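Long-range contacts in DNA endonuclease I-HmuI (Bacillus phage SPO1, PDB 1U3E), which binds DNA through a helix-turn-helix domain and probably cleaves it with an HNH motif in the service of intron homing: residues D154-G158 against T167-K171; E2-K7 against L58-F63; G146-V152 against H163-F168. One frame throughout, in Å; residues are numbered along the deposited sequence.

Contact 1. Residues D154-G158 against T167-K171; sequences DVLKG and TFRYK. With nucleotides of chain A.
L156 meets Y170 face-on: its CD2 methyl sits 3.8 Å from the centroid of the Y170 ring, only 3° off the ring normal, a CH-pi contact over the middle of the ring. CB of the same leucine lies 3.5 Å from Y170 CZ, and together the two atoms cover the ring from its centre to its hydroxyl end. L156 CD2 also reaches F168 CB at 3.8 Å and thereby bridges two residues of strand 167-170. V155 comes at F168 differently, with CG1 in the plane of the phenyl ring and 3.7 Å from CD1 at its edge. That methyl is carried toward the strand because CG1 stands anti to the backbone N (chi1 -179°), and it also touches T167 OG1, whose hydrogen bond goes to I161 O. Here the last turn of the second helix of the helix-turn-helix unit is laid on an edge strand of the small antiparallel sheet, and a Schellman motif at G158 ends that helix. Polar chemistry lies on the DNA side: D154 OD1 accepts from N4 of DC26 of chain A at 3.1 Å, nearly straight at 166°, while K157 NZ and Y170 OH make weak bonds to the phosphate of DT24 of chain A.

Contact 2. Residues E2-K7 against L58-F63; sequences EWKDIK and LVAIHF. With EDO (1,2-ethanediol), chain P.
The carbonyl oxygen of H62 is gripped by K4, whose NZ donates to H62 O at 3.0 Å, nearly along the C=O axis; a 1,2-ethanediol, probably from the crystallisation liquor, adds a weak bond to the same oxygen. The K4 chain is extended beyond CG and runs past F63 in the opposite sense, with K4 CB 3.9 Å from F63 CZ. The imidazole of H62 is pinned at both nitrogens. From K7, the backbone N donates to H62 NE2 at 3.0 Å, straight (168°) and close to the ring plane. At the other nitrogen, H62 ND1 donates to L58 O at 2.7 Å, in the carbonyl plane and on a lone pair, and that oxygen also accepts from the backbone N of H62. Two near-coplanar bonds thus fix the ring's rotation, consistent with a proton on ND1. The contact joins the NUMOD4 motif, which holds 2-7, to the HNH endonuclease region, which holds 58-63. The axis of strand 3-5, an edge strand of a four-stranded antiparallel sheet, runs at 90° to that of helical segment 58-63; I6 and H62 both reach V15 of strand 13-16, and L58 packs on I42 of strand 41-46.

Contact 3. Residues G146-V152 against H163-F168; sequences GLTRGKV and HKGYTF. With nucleotides of chain B.
In the DNA-binding domain, the turn and first residues of the second helix of the helix-turn-helix (G146-V152) pack against the type I' beta turn H163-Y166, which leads into strand 167-170. H163 has its CG anti to the backbone N (chi1 164°), which swings the imidazole toward the helix, where K151 CB covers the middle of one face at 3.4 Å from the ring centroid, a CH-pi contact. K164 CB lies against the opposite face, nearer the rim. At the ring edge, the backbone N of T148 points to H163 NE2 at 3.4 Å, a weak bond though almost perfectly straight (178°). K164 is stretched out beyond CG and slides past L147 in the opposite direction, with its CD 3.7 Å from L147 CD2. K164 NZ then donates to two acceptors: G146 O at 2.8 Å, approached 34° out of the carbonyl plane, and OP1 of DG9 of chain B at 2.9 Å. L147 spreads its two methyls, CD2 to Y166 and CD1 to the F168 ring, while V152 CG1 sits over one face of that ring, 3.9 Å from its centroid.

The DNA holds both segments. K164 N donates to OP2 of DG8 of chain B, and T148 OG1, at the N-cap position but making no capping bond, donates instead to OP2 of DG9 of chain B. The K151 chain, bent at chi2 and chi3, leaves the histidine to place NZ 3.1 Å from N7 of DG9 of chain B. Packing and recognition therefore share side chains: the stem of K151 braces H163 while its amine bonds to a guanine N7, consistent with base recognition, and K164 ties the turn to two successive phosphates, by its backbone N and by NZ, whose positive charge probably favours the second bond.

Contacts 1 and 3 are neighbours, their centres 9 Å apart, and both join helix 149-157 to the end of the chain around strand 167-170; F168 serves both, and V155 of contact 1 touches H163 of contact 3. Contact 2 lies at the other end of an elongated molecule, about 60 and 65 Å from them between centres, on the opposite side of the chain's centre. All three are partly buried. Across contact 1 the segments meet by apolar packing, with polar ends turned to the DNA; contact 3 adds polar bonds between its segments and a fuller set to phosphates and bases. Contact 2, about 7 Å from the nucleic acid at its nearest atom, relies on histidine and lysine hydrogen bonds within the protein.

Contact 1. Residues D154-G158 against T167-K171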
loop_
_atom_site.group_PDB
_atom_site.type_symbol
_atom_site.label_atom_id
_atom_site.label_comp_id
_atom_site.label_asym_id
_atom_site.label_seq_id
_atom_site.Cartn_x
_atom_site.Cartn_y
_atom_site.Cartn_z
ATOM N N ASP D 154 21.650 -10.408 -22.711
ATOM C CA ASP D 154 23.064 -10.568 -22.384
ATOM C C ASP D 154 23.872 -9.470 -23.047
ATOM O O ASP D 154 24.777 -8.884 -22.452
ATOM C CB ASP D 154 23.586 -11.933 -22.849
ATOM C CG ASP D 154 22.924 -13.083 -22.130
ATOM O OD1 ASP D 154 22.411 -12.861 -21.019
ATOM O OD2 ASP D 154 22.927 -14.207 -22.668
ATOM N N VAL D 155 23.538 -9.193 -24.295
ATOM C CA VAL D 155 24.242 -8.161 -25.012
ATOM C C VAL D 155 23.964 -6.817 -24.381
ATOM O O VAL D 155 24.892 -6.009 -24.212
ATOM C CB VAL D 155 23.815 -8.108 -26.477
ATOM C CG1 VAL D 155 24.562 -7.039 -27.261
ATOM C CG2 VAL D 155 23.994 -9.470 -27.122
ATOM N N LEU D 156 22.715 -6.562 -24.013
ATOM C CA LEU D 156 22.360 -5.292 -23.394
ATOM C C LEU D 156 23.140 -5.043 -22.097
ATOM O O LEU D 156 23.514 -3.911 -21.810
ATOM C CB LEU D 156 20.852 -5.247 -23.112
ATOM C CG LEU D 156 19.819 -5.066 -24.235
ATOM C CD1 LEU D 156 18.434 -5.463 -23.734
ATOM C CD2 LEU D 156 19.812 -3.628 -24.712
ATOM N N LYS D 157 23.389 -6.098 -21.322
ATOM C CA LYS D 157 24.111 -5.979 -20.048
ATOM C C LYS D 157 25.627 -6.013 -20.185
ATOM O O LYS D 157 26.345 -5.724 -19.229
ATOM C CB LYS D 157 23.694 -7.089 -19.080
ATOM C CG LYS D 157 22.234 -7.077 -18.684
ATOM C CD LYS D 157 21.849 -5.804 -17.958
ATOM C CE LYS D 157 20.398 -5.857 -17.516
ATOM N NZ LYS D 157 20.154 -4.976 -16.342
ATOM N N GLY D 158 26.115 -6.381 -21.363
ATOM C CA GLY D 158 27.545 -6.425 -21.591
ATOM C C GLY D 158 28.124 -7.812 -21.271
ATOM O O GLY D 158 29.329 -7.966 -21.101
ATOM N N THR D 167 23.656 -6.237 -32.391
ATOM C CA THR D 167 24.142 -5.835 -31.091
ATOM C C THR D 167 23.028 -4.974 -30.520
ATOM O O THR D 167 22.177 -4.507 -31.274
ATOM C CB THR D 167 25.482 -5.087 -31.146
ATOM O OG1 THR D 167 26.176 -5.219 -29.898
ATOM C CG2 THR D 167 25.248 -3.619 -31.431
ATOM N N PHE D 168 23.008 -4.755 -29.217
ATOM C CA PHE D 168 21.934 -3.995 -28.626
ATOM C C PHE D 168 22.401 -3.030 -27.564
ATOM O O PHE D 168 23.413 -3.274 -26.910
ATOM C CB PHE D 168 20.870 -4.957 -28.104
ATOM C CG PHE D 168 20.572 -6.064 -29.081
ATOM C CD1 PHE D 168 21.408 -7.178 -29.143
ATOM C CD2 PHE D 168 19.499 -5.984 -29.970
ATOM C CE1 PHE D 168 21.163 -8.180 -30.070
ATOM C CE2 PHE D 168 19.247 -6.973 -30.894
ATOM C CZ PHE D 168 20.089 -8.084 -30.955
ATOM N N ARG D 169 21.661 -1.938 -27.394
ATOM C CA ARG D 169 21.977 -0.918 -26.410
ATOM C C ARG D 169 20.662 -0.280 -26.002
ATOM O O ARG D 169 19.795 -0.077 -26.841
ATOM C CB ARG D 169 22.931 0.117 -26.978
ATOM C CG ARG D 169 24.201 -0.436 -27.581
ATOM C CD ARG D 169 25.042 -1.139 -26.522
ATOM N NE ARG D 169 25.422 -2.487 -26.948
ATOM C CZ ARG D 169 26.602 -2.813 -27.468
ATOM N NH1 ARG D 169 27.524 -1.892 -27.622
ATOM N NH2 ARG D 169 26.857 -4.060 -27.846
ATOM N N TYR D 170 20.506 0.039 -24.723
ATOM C CA TYR D 170 19.264 0.650 -24.243
ATOM C C TYR D 170 19.052 2.065 -24.743
ATOM O O TYR D 170 20.004 2.798 -24.989
ATOM C CB TYR D 170 19.230 0.700 -22.720
ATOM C CG TYR D 170 19.414 -0.621 -22.040
ATOM C CD1 TYR D 170 20.674 -1.052 -21.640
ATOM C CD2 TYR D 170 18.316 -1.421 -21.744
ATOM C CE1 TYR D 170 20.831 -2.241 -20.952
ATOM C CE2 TYR D 170 18.456 -2.609 -21.062
ATOM C CZ TYR D 170 19.711 -3.016 -20.660
ATOM O OH TYR D 170 19.829 -4.175 -19.922
ATOM N N LYS D 171 17.797 2.454 -24.883
ATOM C CA LYS D 171 17.495 3.795 -25.309
ATOM C C LYS D 171 17.380 4.571 -24.010
ATOM O O LYS D 171 16.447 4.364 -23.248
ATOM C CB LYS D 171 16.165 3.831 -26.050
ATOM C CG LYS D 171 16.031 4.990 -27.029
ATOM C CD LYS D 171 16.395 6.329 -26.396
ATOM C CE LYS D 171 16.472 7.446 -27.432
ATOM N NZ LYS D 171 15.168 7.682 -28.125
ATOM P P DT A 24 16.801 -5.941 -18.424
ATOM O OP1 DT A 24 17.268 -4.715 -17.742
ATOM O OP2 DT A 24 16.969 -6.086 -19.888
ATOM O "O5'" DT A 24 17.506 -7.171 -17.732
ATOM C "C5'" DT A 24 16.754 -8.319 -17.452
ATOM C "C4'" DT A 24 17.339 -9.032 -16.270
ATOM O "O4'" DT A 24 16.505 -10.195 -16.087
ATOM C "C3'" DT A 24 18.733 -9.561 -16.590
ATOM O "O3'" DT A 24 19.600 -9.595 -15.449
ATOM C "C2'" DT A 24 18.450 -10.920 -17.196
ATOM C "C1'" DT A 24 17.196 -11.366 -16.466
ATOM N N1 DT A 24 16.294 -12.186 -17.292
ATOM C C2 DT A 24 15.932 -13.410 -16.795
ATOM O O2 DT A 24 16.271 -13.807 -15.691
ATOM N N3 DT A 24 15.154 -14.162 -17.636
ATOM C C4 DT A 24 14.702 -13.815 -18.895
ATOM O O4 DT A 24 14.007 -14.606 -19.538
ATOM C C5 DT A 24 15.101 -12.504 -19.346
ATOM C C7 DT A 24 14.661 -12.041 -20.697
ATOM C C6 DT A 24 15.859 -11.759 -18.528
ATOM P P DC A 26 23.579 -15.419 -12.278
ATOM O OP1 DC A 26 23.699 -15.413 -10.804
ATOM O OP2 DC A 26 24.589 -14.707 -13.104
ATOM O "O5'" DC A 26 23.506 -16.929 -12.767
ATOM C "C5'" DC A 26 22.429 -17.328 -13.599
ATOM C "C4'" DC A 26 22.708 -18.663 -14.234
ATOM O "O4'" DC A 26 22.033 -18.664 -15.508
ATOM C "C3'" DC A 26 24.186 -18.865 -14.560
ATOM O "O3'" DC A 26 24.357 -20.269 -14.793
ATOM C "C2'" DC A 26 24.307 -18.181 -15.906
ATOM C "C1'" DC A 26 22.992 -18.581 -16.543
ATOM N N1 DC A 26 22.456 -17.726 -17.601
ATOM C C2 DC A 26 21.449 -18.247 -18.391
ATOM O O2 DC A 26 21.016 -19.380 -18.118
ATOM N N3 DC A 26 20.965 -17.514 -19.425
ATOM C C4 DC A 26 21.456 -16.296 -19.664
ATOM N N4 DC A 26 20.964 -15.616 -20.701
ATOM C C5 DC A 26 22.476 -15.726 -18.849
ATOM C C6 DC A 26 22.941 -16.469 -17.832
#

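Contact 2. Residues E2-K7 against L58-F63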
loop_
_atom_site.group_PDB
_atom_site.type_symbol
_atom_site.label_atom_id
_atom_site.label_comp_id
_atom_site.label_asym_id
_atom_site.label_seq_id
_atom_site.Cartn_x
_atom_site.Cartn_y
_atom_site.Cartn_z
ATOM N N GLU D 2 -19.527 2.059 27.395
ATOM C CA GLU D 2 -18.351 2.069 28.252
ATOM C C GLU D 2 -17.292 3.112 27.912
ATOM O O GLU D 2 -16.955 3.321 26.740
ATOM C CB GLU D 2 -17.698 0.690 28.245
ATOM C CG GLU D 2 -18.535 -0.400 28.879
ATOM C CD GLU D 2 -18.903 -0.081 30.315
ATOM O OE1 GLU D 2 -18.060 0.515 31.025
ATOM O OE2 GLU D 2 -20.027 -0.435 30.735
ATOM N N TRP D 3 -16.768 3.752 28.960
ATOM C CA TRP D 3 -15.720 4.758 28.826
ATOM C C TRP D 3 -14.454 4.355 29.581
ATOM O O TRP D 3 -14.515 3.824 30.696
ATOM C CB TRP D 3 -16.169 6.109 29.375
ATOM C CG TRP D 3 -17.177 6.857 28.557
ATOM C CD1 TRP D 3 -18.521 6.894 28.754
ATOM C CD2 TRP D 3 -16.908 7.743 27.462
ATOM N NE1 TRP D 3 -19.107 7.753 27.862
ATOM C CE2 TRP D 3 -18.138 8.287 27.056
ATOM C CE3 TRP D 3 -15.745 8.129 26.790
ATOM C CZ2 TRP D 3 -18.244 9.197 26.006
ATOM C CZ3 TRP D 3 -15.851 9.033 25.748
ATOM C CH2 TRP D 3 -17.095 9.557 25.365
ATOM N N LYS D 4 -13.306 4.617 28.969
ATOM C CA LYS D 4 -12.022 4.321 29.579
ATOM C C LYS D 4 -11.115 5.511 29.343
ATOM O O LYS D 4 -11.306 6.262 28.398
ATOM C CB LYS D 4 -11.411 3.067 28.955
ATOM C CG LYS D 4 -11.632 1.796 29.764
ATOM C CD LYS D 4 -10.868 0.639 29.178
ATOM C CE LYS D 4 -11.008 -0.586 30.042
ATOM N NZ LYS D 4 -10.282 -1.763 29.488
ATOM N N ASP D 5 -10.138 5.702 30.213
ATOM C CA ASP D 5 -9.215 6.812 30.043
ATOM C C ASP D 5 -8.138 6.471 29.026
ATOM O O ASP D 5 -7.468 5.443 29.143
ATOM C CB ASP D 5 -8.562 7.160 31.371
ATOM C CG ASP D 5 -9.483 7.921 32.272
ATOM O OD1 ASP D 5 -9.792 9.082 31.928
ATOM O OD2 ASP D 5 -9.902 7.363 33.307
ATOM N N ILE D 6 -7.966 7.339 28.034
ATOM C CA ILE D 6 -6.964 7.106 27.008
ATOM C C ILE D 6 -5.578 7.019 27.629
ATOM O O ILE D 6 -5.041 7.995 28.142
ATOM C CB ILE D 6 -7.003 8.212 25.925
ATOM C CG1 ILE D 6 -8.386 8.221 25.266
ATOM C CG2 ILE D 6 -5.921 7.966 24.870
ATOM C CD1 ILE D 6 -8.513 9.153 24.100
ATOM N N LYS D 7 -5.010 5.822 27.592
ATOM C CA LYS D 7 -3.692 5.595 28.156
ATOM C C LYS D 7 -2.708 6.610 27.611
ATOM O O LYS D 7 -2.670 6.865 26.407
ATOM C CB LYS D 7 -3.212 4.177 27.830
ATOM C CG LYS D 7 -4.039 3.074 28.496
ATOM C CD LYS D 7 -3.643 1.689 27.993
ATOM C CE LYS D 7 -4.636 0.633 28.451
ATOM N NZ LYS D 7 -4.465 -0.647 27.700
ATOM N N LEU D 58 -7.759 3.460 18.864
ATOM C CA LEU D 58 -7.998 3.838 20.246
ATOM C C LEU D 58 -9.053 2.932 20.878
ATOM O O LEU D 58 -8.916 2.517 22.033
ATOM C CB LEU D 58 -8.431 5.305 20.342
ATOM C CG LEU D 58 -7.414 6.357 19.889
ATOM C CD1 LEU D 58 -8.052 7.715 19.944
ATOM C CD2 LEU D 58 -6.193 6.339 20.769
ATOM N N VAL D 59 -10.098 2.614 20.126
ATOM C CA VAL D 59 -11.140 1.755 20.664
ATOM C C VAL D 59 -10.537 0.380 20.895
ATOM O O VAL D 59 -10.540 -0.139 22.012
ATOM C CB VAL D 59 -12.343 1.652 19.696
ATOM C CG1 VAL D 59 -13.409 0.749 20.279
ATOM C CG2 VAL D 59 -12.929 3.035 19.447
ATOM N N ALA D 60 -9.998 -0.192 19.829
ATOM C CA ALA D 60 -9.377 -1.498 19.898
ATOM C C ALA D 60 -8.351 -1.590 21.036
ATOM O O ALA D 60 -8.345 -2.556 21.802
ATOM C CB ALA D 60 -8.713 -1.813 18.577
ATOM N N ILE D 61 -7.487 -0.590 21.158
ATOM C CA ILE D 61 -6.479 -0.618 22.203
ATOM C C ILE D 61 -7.082 -0.671 23.588
ATOM O O ILE D 61 -6.530 -1.293 24.489
ATOM C CB ILE D 61 -5.542 0.612 22.125
ATOM C CG1 ILE D 61 -4.524 0.414 21.001
ATOM C CG2 ILE D 61 -4.808 0.806 23.452
ATOM C CD1 ILE D 61 -3.649 1.610 20.743
ATOM N N HIS D 62 -8.227 -0.035 23.768
ATOM C CA HIS D 62 -8.814 -0.023 25.091
ATOM C C HIS D 62 -9.895 -1.062 25.375
ATOM O O HIS D 62 -10.042 -1.505 26.515
ATOM C CB HIS D 62 -9.312 1.390 25.402
ATOM C CG HIS D 62 -8.216 2.415 25.465
ATOM N ND1 HIS D 62 -7.659 2.984 24.340
ATOM C CD2 HIS D 62 -7.539 2.932 26.521
ATOM C CE1 HIS D 62 -6.688 3.803 24.699
ATOM N NE2 HIS D 62 -6.593 3.789 26.017
ATOM N N PHE D 63 -10.625 -1.481 24.349
ATOM C CA PHE D 63 -11.692 -2.454 24.567
ATOM C C PHE D 63 -11.573 -3.769 23.802
ATOM O O PHE D 63 -12.564 -4.466 23.646
ATOM C CB PHE D 63 -13.053 -1.832 24.236
ATOM C CG PHE D 63 -13.267 -0.471 24.832
ATOM C CD1 PHE D 63 -13.005 0.671 24.094
ATOM C CD2 PHE D 63 -13.730 -0.331 26.127
ATOM C CE1 PHE D 63 -13.205 1.932 24.633
ATOM C CE2 PHE D 63 -13.932 0.929 26.678
ATOM C CZ PHE D 63 -13.668 2.061 25.928
HETATM C C1 EDO P . -7.597 -4.935 26.952
HETATM O O1 EDO P . -8.656 -4.181 26.320
HETATM C C2 EDO P . -7.312 -4.349 28.368
HETATM O O2 EDO P . -6.903 -2.944 28.250
#

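Contact 3. Residues G146-V152 against H163-F168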
loop_
_atom_site.group_PDB
_atom_site.type_symbol
_atom_site.label_atom_id
_atom_site.label_comp_id
_atom_site.label_asym_id
_atom_site.label_seq_id
_atom_site.Cartn_x
_atom_site.Cartn_y
_atom_site.Cartn_z
ATOM N N GLY D 146 13.265 -12.077 -35.087
ATOM C CA GLY D 146 13.642 -13.458 -34.858
ATOM C C GLY D 146 14.907 -13.621 -34.036
ATOM O O GLY D 146 15.892 -14.203 -34.495
ATOM N N LEU D 147 14.858 -13.116 -32.807
ATOM C CA LEU D 147 15.980 -13.171 -31.885
ATOM C C LEU D 147 15.518 -13.845 -30.600
ATOM O O LEU D 147 14.318 -14.015 -30.391
ATOM C CB LEU D 147 16.464 -11.747 -31.597
ATOM C CG LEU D 147 16.834 -10.992 -32.880
ATOM C CD1 LEU D 147 16.849 -9.496 -32.647
ATOM C CD2 LEU D 147 18.177 -11.492 -33.383
ATOM N N THR D 148 16.469 -14.241 -29.756
ATOM C CA THR D 148 16.158 -14.886 -28.485
ATOM C C THR D 148 16.341 -13.877 -27.373
ATOM O O THR D 148 17.371 -13.214 -27.292
ATOM C CB THR D 148 17.067 -16.103 -28.227
ATOM O OG1 THR D 148 16.542 -17.232 -28.928
ATOM C CG2 THR D 148 17.146 -16.430 -26.735
ATOM N N ARG D 149 15.334 -13.771 -26.511
ATOM C CA ARG D 149 15.373 -12.816 -25.421
ATOM C C ARG D 149 16.569 -12.977 -24.488
ATOM O O ARG D 149 17.269 -12.004 -24.205
ATOM C CB ARG D 149 14.062 -12.864 -24.641
ATOM C CG ARG D 149 12.862 -12.549 -25.500
ATOM C CD ARG D 149 11.671 -12.094 -24.689
ATOM N NE ARG D 149 11.212 -13.106 -23.746
ATOM C CZ ARG D 149 10.350 -12.859 -22.765
ATOM N NH1 ARG D 149 9.857 -11.637 -22.610
ATOM N NH2 ARG D 149 9.998 -13.821 -21.922
ATOM N N GLY D 150 16.822 -14.187 -24.012
ATOM C CA GLY D 150 17.959 -14.370 -23.129
ATOM C C GLY D 150 19.201 -13.731 -23.726
ATOM O O GLY D 150 19.903 -12.963 -23.073
ATOM N N LYS D 151 19.464 -14.048 -24.985
ATOM C CA LYS D 151 20.614 -13.506 -25.692
ATOM C C LYS D 151 20.619 -11.980 -25.770
ATOM O O LYS D 151 21.555 -11.330 -25.291
ATOM C CB LYS D 151 20.663 -14.085 -27.103
ATOM C CG LYS D 151 21.633 -15.230 -27.276
ATOM C CD LYS D 151 21.467 -16.300 -26.221
ATOM C CE LYS D 151 22.484 -16.172 -25.107
ATOM N NZ LYS D 151 22.440 -17.394 -24.259
ATOM N N VAL D 152 19.581 -11.412 -26.382
ATOM C CA VAL D 152 19.481 -9.965 -26.532
ATOM C C VAL D 152 19.792 -9.250 -25.233
ATOM O O VAL D 152 20.460 -8.223 -25.227
ATOM C CB VAL D 152 18.081 -9.545 -26.986
ATOM C CG1 VAL D 152 17.993 -8.041 -27.066
ATOM C CG2 VAL D 152 17.773 -10.146 -28.333
ATOM N N HIS D 163 24.801 -10.807 -30.944
ATOM C CA HIS D 163 23.933 -11.950 -31.119
ATOM C C HIS D 163 23.301 -11.953 -32.489
ATOM O O HIS D 163 22.668 -10.976 -32.887
ATOM C CB HIS D 163 22.898 -11.945 -29.993
ATOM C CG HIS D 163 21.689 -12.857 -30.247
ATOM N ND1 HIS D 163 21.801 -14.185 -30.591
ATOM C CD2 HIS D 163 20.361 -12.592 -30.204
ATOM C CE1 HIS D 163 20.594 -14.699 -30.749
ATOM N NE2 HIS D 163 19.701 -13.753 -30.520
ATOM N N LYS D 164 23.459 -13.065 -33.198
ATOM C CA LYS D 164 22.932 -13.199 -34.545
ATOM C C LYS D 164 23.314 -12.003 -35.410
ATOM O O LYS D 164 22.519 -11.530 -36.222
ATOM C CB LYS D 164 21.413 -13.376 -34.519
ATOM C CG LYS D 164 20.960 -14.772 -34.129
ATOM C CD LYS D 164 19.448 -14.876 -34.158
ATOM C CE LYS D 164 18.965 -16.238 -33.703
ATOM N NZ LYS D 164 17.524 -16.224 -33.333
ATOM N N GLY D 165 24.540 -11.519 -35.223
ATOM C CA GLY D 165 25.046 -10.430 -36.039
ATOM C C GLY D 165 24.660 -9.027 -35.540
ATOM O O GLY D 165 25.339 -8.049 -35.871
ATOM N N TYR D 166 23.585 -8.929 -34.769
ATOM C CA TYR D 166 23.177 -7.634 -34.260
ATOM C C TYR D 166 23.840 -7.411 -32.910
ATOM O O TYR D 166 24.494 -8.305 -32.385
ATOM C CB TYR D 166 21.653 -7.535 -34.091
ATOM C CG TYR D 166 20.790 -8.011 -35.226
ATOM C CD1 TYR D 166 20.596 -9.366 -35.486
ATOM C CD2 TYR D 166 20.111 -7.111 -36.030
ATOM C CE1 TYR D 166 19.730 -9.795 -36.485
ATOM C CE2 TYR D 166 19.238 -7.534 -37.042
ATOM C CZ TYR D 166 19.046 -8.868 -37.247
ATOM O OH TYR D 166 18.168 -9.307 -38.209
ATOM N N THR D 167 23.656 -6.237 -32.391
ATOM C CA THR D 167 24.142 -5.835 -31.091
ATOM C C THR D 167 23.028 -4.974 -30.520
ATOM O O THR D 167 22.177 -4.507 -31.274
ATOM C CB THR D 167 25.482 -5.087 -31.146
ATOM O OG1 THR D 167 26.176 -5.219 -29.898
ATOM C CG2 THR D 167 25.248 -3.619 -31.431
ATOM N N PHE D 168 23.008 -4.755 -29.217
ATOM C CA PHE D 168 21.934 -3.995 -28.626
ATOM C C PHE D 168 22.401 -3.030 -27.564
ATOM O O PHE D 168 23.413 -3.274 -26.910
ATOM C CB PHE D 168 20.870 -4.957 -28.104
ATOM C CG PHE D 168 20.572 -6.064 -29.081
ATOM C CD1 PHE D 168 21.408 -7.178 -29.143
ATOM C CD2 PHE D 168 19.499 -5.984 -29.970
ATOM C CE1 PHE D 168 21.163 -8.180 -30.070
ATOM C CE2 PHE D 168 19.247 -6.973 -30.894
ATOM C CZ PHE D 168 20.089 -8.084 -30.955
ATOM P P DG B 9 18.755 -19.114 -31.430
ATOM O OP1 DG B 9 18.018 -19.064 -32.712
ATOM O OP2 DG B 9 18.894 -17.885 -30.612
ATOM O "O5'" DG B 9 18.073 -20.215 -30.523
ATOM C "C5'" DG B 9 18.828 -20.781 -29.482
ATOM C "C4'" DG B 9 18.179 -22.035 -28.961
ATOM O "O4'" DG B 9 19.020 -22.462 -27.874
ATOM C "C3'" DG B 9 16.793 -21.856 -28.360
ATOM O "O3'" DG B 9 16.055 -23.089 -28.438
ATOM C "C2'" DG B 9 17.109 -21.447 -26.936
ATOM C "C1'" DG B 9 18.414 -22.172 -26.627
ATOM N N9 DG B 9 19.349 -21.323 -25.901
ATOM C C8 DG B 9 19.840 -20.113 -26.320
ATOM N N7 DG B 9 20.658 -19.568 -25.464
ATOM C C5 DG B 9 20.711 -20.475 -24.416
ATOM C C6 DG B 9 21.429 -20.422 -23.197
ATOM O O6 DG B 9 22.183 -19.531 -22.780
ATOM N N1 DG B 9 21.196 -21.553 -22.421
ATOM C C2 DG B 9 20.376 -22.593 -22.765
ATOM N N2 DG B 9 20.287 -23.586 -21.865
ATOM N N3 DG B 9 19.695 -22.654 -23.899
ATOM C C4 DG B 9 19.910 -21.567 -24.671
ATOM P P DG B 8 24.759 -16.749 -33.064
ATOM O OP1 DG B 8 24.397 -16.673 -34.487
ATOM O OP2 DG B 8 24.844 -15.508 -32.266
ATOM O "O5'" DG B 8 23.751 -17.743 -32.348
ATOM C "C5'" DG B 8 23.648 -19.077 -32.816
ATOM C "C4'" DG B 8 22.575 -19.840 -32.080
ATOM O "O4'" DG B 8 23.093 -20.334 -30.816
ATOM C "C3'" DG B 8 21.386 -18.952 -31.711
ATOM O "O3'" DG B 8 20.207 -19.768 -31.669
ATOM C "C2'" DG B 8 21.773 -18.451 -30.331
ATOM C "C1'" DG B 8 22.420 -19.698 -29.758
ATOM N N9 DG B 8 23.302 -19.571 -28.601
ATOM C C8 DG B 8 24.097 -18.506 -28.273
ATOM N N7 DG B 8 24.666 -18.631 -27.104
ATOM C C5 DG B 8 24.241 -19.870 -26.644
ATOM C C6 DG B 8 24.516 -20.541 -25.419
ATOM O O6 DG B 8 25.214 -20.162 -24.470
ATOM N N1 DG B 8 23.884 -21.770 -25.356
ATOM C C2 DG B 8 23.096 -22.300 -26.339
ATOM N N2 DG B 8 22.590 -23.519 -26.082
ATOM N N3 DG B 8 22.825 -21.687 -27.488
ATOM C C4 DG B 8 23.425 -20.479 -27.568
ATOM P P DG B 10 14.540 -23.170 -27.873
ATOM O OP1 DG B 10 14.040 -24.550 -28.104
ATOM O OP2 DG B 10 13.771 -22.021 -28.418
ATOM O "O5'" DG B 10 14.722 -23.003 -26.297
ATOM C "C5'" DG B 10 15.375 -24.026 -25.556
ATOM C "C4'" DG B 10 15.232 -23.803 -24.070
ATOM O "O4'" DG B 10 16.179 -22.815 -23.606
ATOM C "C3'" DG B 10 13.861 -23.238 -23.716
ATOM O "O3'" DG B 10 13.575 -23.602 -22.367
ATOM C "C2'" DG B 10 14.091 -21.740 -23.809
ATOM C "C1'" DG B 10 15.474 -21.663 -23.199
ATOM N N9 DG B 10 16.314 -20.487 -23.391
ATOM C C8 DG B 10 16.253 -19.538 -24.381
ATOM N N7 DG B 10 17.128 -18.578 -24.224
ATOM C C5 DG B 10 17.811 -18.924 -23.065
ATOM C C6 DG B 10 18.873 -18.265 -22.387
ATOM O O6 DG B 10 19.443 -17.206 -22.691
ATOM N N1 DG B 10 19.262 -18.967 -21.246
ATOM C C2 DG B 10 18.706 -20.152 -20.816
ATOM N N2 DG B 10 19.211 -20.688 -19.692
ATOM N N3 DG B 10 17.723 -20.771 -21.441
ATOM C C4 DG B 10 17.327 -20.106 -22.548
#